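Local coordinates for mitogen activated protein kinase, putative (Leishmania donovani, PDB 4QNY) that probably transfers phosphate from ATP to proteins as a mitogen-activated protein kinase, and binds a non-hydrolysable ATP analogue with magnesium, at residues 146-151 against 167-172; 196-201 against 233-238. One frame throughout, in Å; residues are numbered along the deposited sequence.

Overall arrangement
Both contacts lie in the protein kinase domain, and they follow each other along the chain: contact 1 closes before contact 2 opens. Contact 1 lies near the middle of the chain, where residues 146-151 meet 167-172 beside the magnesium ion and the ATP analogue. The centre of contact 2 is about 18 Å from the centre of the chain. There the end of helix 194-197 packs on helix 231-242. The centres of the two contacts are about 19 Å apart. They still touch through Arg149 and Leu196, whose NE and CD1 are 4.0 Å apart. Helix 206-219 borders both: Ile207 and Asp208 meet contact 1, and Ile207 and Trp210 meet contact 2.

Contact 1: residues 146-151 against 167-172. With MG (magnesium ion), chain C; ANP (phosphoaminophosphonic acid-adenylate ester), chain D.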
ATOM      1  N   VAL A 146      -1.498  13.322   1.823  1.00 19.42           N
ATOM      2  CA  VAL A 146      -2.174  12.033   1.763  1.00 22.35           C
ATOM      3  C   VAL A 146      -1.376  10.934   2.461  1.00 28.70           C
ATOM      4  O   VAL A 146      -0.158  10.843   2.311  1.00 37.37           O
ATOM      5  CB  VAL A 146      -2.438  11.611   0.301  1.00 20.12           C
ATOM      6  CG1 VAL A 146      -3.251  10.326   0.253  1.00 18.39           C
ATOM      7  CG2 VAL A 146      -3.152  12.723  -0.454  1.00 24.36           C
ATOM      8  N   ILE A 147      -2.077  10.106   3.231  1.00 19.57           N
ATOM      9  CA  ILE A 147      -1.481   8.933   3.856  1.00 19.95           C
ATOM     10  C   ILE A 147      -1.974   7.679   3.140  1.00 28.44           C
ATOM     11  O   ILE A 147      -3.173   7.523   2.913  1.00 29.86           O
ATOM     12  CB  ILE A 147      -1.828   8.852   5.355  1.00 15.30           C
ATOM     13  CG1 ILE A 147      -1.279  10.075   6.092  1.00 17.90           C
ATOM     14  CG2 ILE A 147      -1.284   7.569   5.966  1.00 25.26           C
ATOM     15  CD1 ILE A 147      -1.702  10.156   7.542  1.00 21.45           C
ATOM     16  N   HIS A 148      -1.052   6.791   2.781  1.00 31.67           N
ATOM     17  CA  HIS A 148      -1.401   5.604   2.005  1.00 32.57           C
ATOM     18  C   HIS A 148      -2.237   4.610   2.809  1.00 14.51           C
ATOM     19  O   HIS A 148      -3.218   4.068   2.294  1.00 19.73           O
ATOM     20  CB  HIS A 148      -0.139   4.916   1.482  1.00 27.94           C
ATOM     21  CG  HIS A 148      -0.413   3.872   0.446  1.00 25.89           C
ATOM     22  ND1 HIS A 148      -0.711   2.565   0.766  1.00 28.79           N
ATOM     23  CD2 HIS A 148      -0.442   3.944  -0.905  1.00 21.27           C
ATOM     24  CE1 HIS A 148      -0.907   1.876  -0.343  1.00 23.60           C
ATOM     25  NE2 HIS A 148      -0.751   2.689  -1.373  1.00 19.56           N
ATOM     26  N   ARG A 149      -1.820   4.356   4.051  1.00 21.83           N
ATOM     27  CA  ARG A 149      -2.569   3.537   5.012  1.00 20.62           C
ATOM     28  C   ARG A 149      -2.560   2.036   4.662  1.00 22.78           C
ATOM     29  O   ARG A 149      -2.876   1.192   5.502  1.00 27.77           O
ATOM     30  CB  ARG A 149      -4.008   4.081   5.138  1.00 25.89           C
ATOM     31  CG  ARG A 149      -5.015   3.217   5.890  1.00 35.32           C
ATOM     32  CD  ARG A 149      -4.614   2.962   7.334  1.00 32.10           C
ATOM     33  NE  ARG A 149      -5.131   1.676   7.789  1.00 41.90           N
ATOM     34  CZ  ARG A 149      -6.197   1.526   8.568  1.00 52.46           C
ATOM     35  NH1 ARG A 149      -6.591   0.311   8.919  1.00 53.07           N
ATOM     36  NH2 ARG A 149      -6.866   2.588   8.999  1.00 56.27           N
ATOM     37  N   ASP A 150      -2.154   1.691   3.445  1.00 16.47           N
ATOM     38  CA  ASP A 150      -2.127   0.284   3.052  1.00 19.69           C
ATOM     39  C   ASP A 150      -0.803  -0.125   2.405  1.00 16.95           C
ATOM     40  O   ASP A 150      -0.788  -0.726   1.331  1.00 19.63           O
ATOM     41  CB  ASP A 150      -3.290  -0.020   2.101  1.00 23.86           C
ATOM     42  CG  ASP A 150      -3.669  -1.490   2.092  1.00 28.64           C
ATOM     43  OD1 ASP A 150      -3.361  -2.194   3.078  1.00 26.73           O
ATOM     44  OD2 ASP A 150      -4.281  -1.944   1.101  1.00 30.94           O
ATOM     45  N   ILE A 151       0.308   0.195   3.066  1.00 13.44           N
ATOM     46  CA  ILE A 151       1.628  -0.174   2.561  1.00 13.53           C
ATOM     47  C   ILE A 151       1.952  -1.632   2.881  1.00 13.47           C
ATOM     48  O   ILE A 151       2.303  -1.972   4.011  1.00 18.08           O
ATOM     49  CB  ILE A 151       2.731   0.738   3.135  1.00 23.82           C
ATOM     50  CG1 ILE A 151       2.529   2.176   2.654  1.00 20.64           C
ATOM     51  CG2 ILE A 151       4.110   0.247   2.714  1.00 13.58           C
ATOM     52  CD1 ILE A 151       2.697   2.345   1.159  1.00 14.23           C
ATOM     53  N   CYS A 167       1.052   1.134  -5.539  1.00 24.62           N
ATOM     54  CA  CYS A 167      -0.326   1.096  -6.018  1.00 34.54           C
ATOM     55  C   CYS A 167      -1.327   0.962  -4.872  1.00 37.59           C
ATOM     56  O   CYS A 167      -0.952   1.003  -3.698  1.00 17.23           O
ATOM     57  CB  CYS A 167      -0.515  -0.059  -7.007  1.00 30.48           C
ATOM     58  SG  CYS A 167      -0.438  -1.709  -6.268  1.00 17.57           S
ATOM     59  N   ASP A 168      -2.599   0.814  -5.238  1.00 33.70           N
ATOM     60  CA  ASP A 168      -3.698   0.590  -4.297  1.00 17.20           C
ATOM     61  C   ASP A 168      -3.888   1.746  -3.314  1.00 16.89           C
ATOM     62  O   ASP A 168      -3.487   1.663  -2.153  1.00 16.17           O
ATOM     63  CB  ASP A 168      -3.482  -0.720  -3.529  1.00 16.61           C
ATOM     64  CG  ASP A 168      -4.757  -1.241  -2.887  1.00 21.98           C
ATOM     65  OD1 ASP A 168      -5.714  -0.457  -2.719  1.00 27.53           O
ATOM     66  OD2 ASP A 168      -4.801  -2.442  -2.546  1.00 16.43           O
ATOM     67  N   PHE A 169      -4.517   2.818  -3.786  1.00 17.54           N
ATOM     68  CA  PHE A 169      -4.870   3.942  -2.927  1.00 17.47           C
ATOM     69  C   PHE A 169      -6.309   3.812  -2.440  1.00 19.83           C
ATOM     70  O   PHE A 169      -7.012   4.809  -2.279  1.00 25.30           O
ATOM     71  CB  PHE A 169      -4.681   5.268  -3.668  1.00 26.79           C
ATOM     72  CG  PHE A 169      -3.250   5.577  -4.007  1.00 28.88           C
ATOM     73  CD1 PHE A 169      -2.447   6.267  -3.115  1.00 36.42           C
ATOM     74  CD2 PHE A 169      -2.711   5.179  -5.218  1.00 29.28           C
ATOM     75  CE1 PHE A 169      -1.130   6.553  -3.423  1.00 31.03           C
ATOM     76  CE2 PHE A 169      -1.394   5.463  -5.533  1.00 37.08           C
ATOM     77  CZ  PHE A 169      -0.603   6.151  -4.634  1.00 33.89           C
ATOM     78  N   GLY A 170      -6.741   2.576  -2.204  1.00 17.29           N
ATOM     79  CA  GLY A 170      -8.115   2.299  -1.824  1.00 33.26           C
ATOM     80  C   GLY A 170      -8.453   2.625  -0.381  1.00 17.01           C
ATOM     81  O   GLY A 170      -9.624   2.747  -0.026  1.00 25.00           O
ATOM     82  N   LEU A 171      -7.429   2.762   0.455  1.00 20.96           N
ATOM     83  CA  LEU A 171      -7.638   3.078   1.865  1.00 22.25           C
ATOM     84  C   LEU A 171      -6.925   4.362   2.264  1.00 22.20           C
ATOM     85  O   LEU A 171      -6.718   4.621   3.449  1.00 35.18           O
ATOM     86  CB  LEU A 171      -7.161   1.925   2.751  1.00 27.56           C
ATOM     87  CG  LEU A 171      -8.063   0.695   2.848  1.00 32.95           C
ATOM     88  CD1 LEU A 171      -7.423  -0.362   3.736  1.00 29.58           C
ATOM     89  CD2 LEU A 171      -9.434   1.081   3.376  1.00 38.06           C
ATOM     90  N   ALA A 172      -6.555   5.165   1.272  1.00 24.87           N
ATOM     91  CA  ALA A 172      -5.792   6.383   1.515  1.00 24.32           C
ATOM     92  C   ALA A 172      -6.568   7.384   2.366  1.00 33.55           C
ATOM     93  O   ALA A 172      -7.786   7.515   2.239  1.00 36.87           O
ATOM     94  CB  ALA A 172      -5.379   7.016   0.201  1.00 27.95           C
TER
HETATM   95 MG    MG C 401      -3.789  -4.271  -3.010  1.00 16.03          MG
HETATM   96  PG  ANP D 402      -8.642  -2.245  -3.770  1.00113.16           P
HETATM   97  O1G ANP D 402      -9.313  -2.874  -4.951  1.00112.11           O
HETATM   98  O2G ANP D 402      -8.270  -0.754  -4.124  1.00 39.62           O
HETATM   99  O3G ANP D 402      -9.642  -2.242  -2.543  1.00 61.08           O
HETATM  100  PB  ANP D 402      -6.873  -4.382  -4.353  1.00 24.36           P
HETATM  101  O1B ANP D 402      -8.079  -5.242  -4.550  1.00 41.58           O
HETATM  102  O2B ANP D 402      -5.757  -5.239  -3.688  1.00 13.73           O
HETATM  103  N3B ANP D 402      -7.233  -3.088  -3.340  1.00 33.02           N
HETATM  104  PA  ANP D 402      -4.851  -3.683  -6.113  1.00 22.80           P
HETATM  105  O1A ANP D 402      -3.972  -3.806  -4.927  1.00 20.43           O
HETATM  106  O2A ANP D 402      -4.725  -2.327  -6.812  1.00 21.54           O
HETATM  107  O3A ANP D 402      -6.395  -3.847  -5.741  1.00 30.52           O
HETATM  108  O5' ANP D 402      -4.499  -4.866  -7.105  1.00 25.62           O
HETATM  109  C5' ANP D 402      -4.409  -6.236  -6.661  1.00 26.91           C
HETATM  110  C4' ANP D 402      -3.196  -6.878  -7.288  1.00 21.07           C
HETATM  111  O4' ANP D 402      -3.214  -6.672  -8.715  1.00 22.84           O
HETATM  112  C3' ANP D 402      -1.852  -6.322  -6.839  1.00 20.08           C
HETATM  113  O3' ANP D 402      -1.430  -6.924  -5.621  1.00 25.61           O
HETATM  114  C2' ANP D 402      -0.940  -6.697  -8.009  1.00 25.53           C
HETATM  115  O2' ANP D 402      -0.454  -8.030  -7.890  1.00 21.23           O
HETATM  116  C1' ANP D 402      -1.889  -6.578  -9.209  1.00 28.79           C
HETATM  117  N9  ANP D 402      -1.756  -5.323  -9.939  1.00 26.50           N
HETATM  118  C8  ANP D 402      -2.404  -4.146  -9.684  1.00 18.58           C
HETATM  119  N7  ANP D 402      -2.090  -3.166 -10.503  1.00 16.66           N
HETATM  120  C5  ANP D 402      -1.167  -3.751 -11.355  1.00 11.82           C
HETATM  121  C6  ANP D 402      -0.444  -3.241 -12.458  1.00 15.93           C
HETATM  122  N6  ANP D 402      -0.546  -1.986 -12.898  1.00 21.42           N
HETATM  123  N1  ANP D 402       0.398  -4.085 -13.096  1.00 18.56           N
HETATM  124  C2  ANP D 402       0.506  -5.343 -12.659  1.00 15.93           C
HETATM  125  N3  ANP D 402      -0.122  -5.931 -11.637  1.00 21.21           N
HETATM  126  C4  ANP D 402      -0.947  -5.075 -11.025  1.00 21.29           C
HETATM  127  O   HOH W   1      -4.668   2.851   0.203  1.00 17.74           O
HETATM  128  O   HOH W   2      -2.942  -6.095  -3.430  1.00 29.32           O
HETATM  129  O   HOH W   3      -4.031  -4.836  -1.124  1.00  4.12           O
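His148 points the edge of its ring at the face of Phe169, a T-shaped pair with centroids 5.1 Å apart and planes at 63°. These residues belong to the HRD motif (His148 to Asp150) and the DFG motif (Asp168 to Gly170) of protein kinases. Phe169 also packs on Leu74 of helix 62-77, consistent with the stacked regulatory spine of an assembled kinase.

The His148 ring is fixed at both nitrogens. With CG anti to the backbone N (chi1 -168°), the ring swings back to the DFG segment. NE2 donates to Cys167 O at 2.9 Å. The acceptor lies in the ring plane, but the N-H sits above the carbonyl plane. On the other side ND1 accepts from Asp150 N. Ile151 CD1 lies over one ring face, toward the rim, and water 1 is on the opposite face. Asp208 of helix 206-219 holds the backbone, OD1 taking the N-H of Arg149 and OD2 that of His148.

Water 1 bridges the two motifs. It donates to His148 O and Asp168 O, and accepts from Leu171 N at 2.8 Å. Arg149 CB lies 3.2 Å from Leu171 O, and Arg149 CG packs on Leu171 CB. At the strand end, Ala172 CA makes a CH...O contact with Ile147 O at 3.2 Å.

The carboxylates of Asp150 and Asp168 are turned 82° apart, with the two OD2 atoms separated by 3.7 Å. Asp168 OD1 accepts from Gly170 N in an Asx turn, using its anti lone pair. Asn155 completes the metal site, and Asp168 OD2 binds magnesium at 2.1 Å.

Contact 2: residues 196-201 against 233-238; sequences LVMEDK and NQLDKI
Val197 is the bump that presses on the side of helix 231-242. One methyl rests on the backbone and CB of Leu235, the other on the side chains of Gln234 and Ile238, and together they fill a shallow hollow lined by these three residues. With CG1 anti to the backbone N (chi1 179°), the two branches face different parts of the hollow. CG1 lies against the start of Leu235, 3.7 Å from its N and 3.8 Å from its CB. CG2 meets Gln234 CG at 3.7 Å and reaches more loosely toward Ile238 CD1, at 4.3 Å, one turn further along. The fit brings the backbones close, and the CA atoms of Val197 and Leu235 are 6.4 Å apart.

Gln234 offers only its aliphatic part to this bump. Its chain bends at chi2 (66°), and its amide turns to the loop before the helix. There NE2 donates to Phe226 O.

Val197 sits at the end of the short helix that begins within the APE motif of the kinase large lobe. Helix 231-242 matches the one known in kinases as helix G. The short helix closes in a Schellman motif, with Glu199 at positive phi as its C-prime residue. The hydrogen bond from Glu199 N to Leu196 O belongs to this turn.

Just past the helix, Met198 lies between Leu235 and helix 256-264, where it packs on Ala258, Gln259 and Leu262. Its CG lies 3.8 Å from Leu235 CD1, and its SD is 3.9 Å from the same methyl. The forked tip of Leu235 thus lies against the middle of the methionine chain. Leu235 also touches Tyr261 of helix 256-264. At the far end of the Val197 hollow, Ile238 packs on Trp210 of helix 206-219.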
ATOM      1  N   LEU A 196      -1.999   2.090  15.328  1.00 16.50           N
ATOM      2  CA  LEU A 196      -3.268   1.624  14.782  1.00 15.41           C
ATOM      3  C   LEU A 196      -3.792   0.460  15.611  1.00 19.41           C
ATOM      4  O   LEU A 196      -4.952   0.442  16.019  1.00 21.06           O
ATOM      5  CB  LEU A 196      -3.113   1.199  13.320  1.00 22.04           C
ATOM      6  CG  LEU A 196      -2.795   2.291  12.298  1.00 28.63           C
ATOM      7  CD1 LEU A 196      -2.684   1.699  10.901  1.00 20.57           C
ATOM      8  CD2 LEU A 196      -3.854   3.377  12.339  1.00 12.66           C
ATOM      9  N   VAL A 197      -2.912  -0.507  15.857  1.00 19.39           N
ATOM     10  CA  VAL A 197      -3.242  -1.706  16.619  1.00 13.78           C
ATOM     11  C   VAL A 197      -3.757  -1.367  18.015  1.00 21.07           C
ATOM     12  O   VAL A 197      -4.660  -2.027  18.535  1.00 13.47           O
ATOM     13  CB  VAL A 197      -2.013  -2.634  16.737  1.00 17.29           C
ATOM     14  CG1 VAL A 197      -2.340  -3.871  17.556  1.00 13.51           C
ATOM     15  CG2 VAL A 197      -1.511  -3.024  15.353  1.00 24.55           C
ATOM     16  N   MET A 198      -3.193  -0.324  18.614  1.00 13.07           N
ATOM     17  CA  MET A 198      -3.569   0.068  19.967  1.00 23.75           C
ATOM     18  C   MET A 198      -4.688   1.107  19.975  1.00 20.93           C
ATOM     19  O   MET A 198      -4.918   1.776  20.981  1.00 19.74           O
ATOM     20  CB  MET A 198      -2.349   0.590  20.721  1.00 13.45           C
ATOM     21  CG  MET A 198      -1.329  -0.489  21.027  1.00 21.80           C
ATOM     22  SD  MET A 198       0.053   0.103  22.012  1.00 18.81           S
ATOM     23  CE  MET A 198      -0.762   0.524  23.550  1.00 17.70           C
ATOM     24  N   GLU A 199      -5.374   1.231  18.841  1.00 26.77           N
ATOM     25  CA  GLU A 199      -6.609   2.007  18.732  1.00 24.80           C
ATOM     26  C   GLU A 199      -6.436   3.506  18.969  1.00 28.12           C
ATOM     27  O   GLU A 199      -7.319   4.152  19.534  1.00 26.47           O
ATOM     28  CB  GLU A 199      -7.659   1.466  19.706  1.00 27.18           C
ATOM     29  CG  GLU A 199      -7.912  -0.025  19.589  1.00 26.29           C
ATOM     30  CD  GLU A 199      -8.726  -0.562  20.748  1.00 21.70           C
ATOM     31  OE1 GLU A 199      -8.791   0.118  21.793  1.00 20.05           O
ATOM     32  OE2 GLU A 199      -9.298  -1.664  20.614  1.00 28.58           O
ATOM     33  N   ASP A 200      -5.309   4.063  18.542  1.00 29.76           N
ATOM     34  CA  ASP A 200      -5.155   5.512  18.551  1.00 36.75           C
ATOM     35  C   ASP A 200      -5.967   6.108  17.411  1.00 50.11           C
ATOM     36  O   ASP A 200      -5.698   5.840  16.239  1.00 39.30           O
ATOM     37  CB  ASP A 200      -3.684   5.915  18.444  1.00 39.49           C
ATOM     38  CG  ASP A 200      -3.137   6.454  19.749  1.00 57.23           C
ATOM     39  OD1 ASP A 200      -3.762   6.201  20.799  1.00 72.01           O
ATOM     40  OD2 ASP A 200      -2.081   7.123  19.730  1.00 53.34           O
ATOM     41  N   LYS A 201      -6.974   6.903  17.763  1.00 61.57           N
ATOM     42  CA  LYS A 201      -7.901   7.459  16.785  1.00 65.25           C
ATOM     43  C   LYS A 201      -7.189   8.326  15.752  1.00 61.35           C
ATOM     44  O   LYS A 201      -7.431   8.194  14.553  1.00 61.94           O
ATOM     45  CB  LYS A 201      -8.992   8.272  17.487  1.00 67.86           C
ATOM     46  N   ASN A 233      -3.513  -9.966  19.464  1.00 20.50           N
ATOM     47  CA  ASN A 233      -2.444 -10.868  19.059  1.00 23.17           C
ATOM     48  C   ASN A 233      -1.423 -10.171  18.164  1.00 31.16           C
ATOM     49  O   ASN A 233      -0.240 -10.514  18.174  1.00 28.16           O
ATOM     50  CB  ASN A 233      -3.019 -12.093  18.346  1.00 24.38           C
ATOM     51  CG  ASN A 233      -1.967 -13.146  18.056  1.00 32.14           C
ATOM     52  OD1 ASN A 233      -1.737 -13.510  16.903  1.00 34.03           O
ATOM     53  ND2 ASN A 233      -1.318 -13.637  19.106  1.00 32.72           N
ATOM     54  N   GLN A 234      -1.885  -9.190  17.394  1.00 26.66           N
ATOM     55  CA  GLN A 234      -0.998  -8.402  16.547  1.00 22.10           C
ATOM     56  C   GLN A 234      -0.037  -7.585  17.404  1.00 24.03           C
ATOM     57  O   GLN A 234       1.152  -7.489  17.101  1.00 20.72           O
ATOM     58  CB  GLN A 234      -1.802  -7.482  15.625  1.00 14.51           C
ATOM     59  CG  GLN A 234      -0.955  -6.625  14.695  1.00 13.95           C
ATOM     60  CD  GLN A 234      -0.203  -7.444  13.664  1.00 25.76           C
ATOM     61  OE1 GLN A 234      -0.661  -8.506  13.242  1.00 20.11           O
ATOM     62  NE2 GLN A 234       0.960  -6.952  13.253  1.00 28.04           N
ATOM     63  N   LEU A 235      -0.560  -7.005  18.479  1.00 14.92           N
ATOM     64  CA  LEU A 235       0.261  -6.238  19.409  1.00 20.53           C
ATOM     65  C   LEU A 235       1.280  -7.138  20.097  1.00 17.41           C
ATOM     66  O   LEU A 235       2.426  -6.743  20.308  1.00 19.59           O
ATOM     67  CB  LEU A 235      -0.611  -5.535  20.452  1.00 17.81           C
ATOM     68  CG  LEU A 235       0.144  -4.673  21.466  1.00 16.43           C
ATOM     69  CD1 LEU A 235       0.877  -3.538  20.767  1.00 20.37           C
ATOM     70  CD2 LEU A 235      -0.798  -4.132  22.530  1.00 15.06           C
ATOM     71  N   ASP A 236       0.856  -8.349  20.442  1.00 16.34           N
ATOM     72  CA  ASP A 236       1.744  -9.321  21.070  1.00 19.64           C
ATOM     73  C   ASP A 236       2.902  -9.682  20.145  1.00 28.21           C
ATOM     74  O   ASP A 236       4.051  -9.751  20.577  1.00 22.43           O
ATOM     75  CB  ASP A 236       0.972 -10.582  21.466  1.00 19.81           C
ATOM     76  CG  ASP A 236       0.059 -10.358  22.657  1.00 26.54           C
ATOM     77  OD1 ASP A 236       0.416  -9.551  23.541  1.00 29.11           O
ATOM     78  OD2 ASP A 236      -1.016 -10.992  22.711  1.00 32.77           O
ATOM     79  N   LYS A 237       2.590  -9.904  18.870  1.00 23.93           N
ATOM     80  CA  LYS A 237       3.598 -10.272  17.879  1.00 17.57           C
ATOM     81  C   LYS A 237       4.603  -9.149  17.650  1.00 20.44           C
ATOM     82  O   LYS A 237       5.790  -9.401  17.439  1.00 23.23           O
ATOM     83  CB  LYS A 237       2.932 -10.655  16.556  1.00 16.80           C
ATOM     84  CG  LYS A 237       2.202 -11.986  16.590  1.00 17.65           C
ATOM     85  CD  LYS A 237       3.178 -13.140  16.744  1.00 18.73           C
ATOM     86  CE  LYS A 237       2.448 -14.462  16.914  1.00 34.75           C
ATOM     87  NZ  LYS A 237       1.499 -14.726  15.797  1.00 40.60           N
ATOM     88  N   ILE A 238       4.121  -7.911  17.688  1.00 15.65           N
ATOM     89  CA  ILE A 238       4.986  -6.751  17.512  1.00 23.08           C
ATOM     90  C   ILE A 238       5.917  -6.577  18.709  1.00 28.84           C
ATOM     91  O   ILE A 238       7.128  -6.418  18.547  1.00 33.12           O
ATOM     92  CB  ILE A 238       4.163  -5.462  17.308  1.00 22.71           C
ATOM     93  CG1 ILE A 238       3.412  -5.519  15.975  1.00 14.94           C
ATOM     94  CG2 ILE A 238       5.063  -4.236  17.351  1.00 16.43           C
ATOM     95  CD1 ILE A 238       2.531  -4.318  15.718  1.00 13.43           C
TER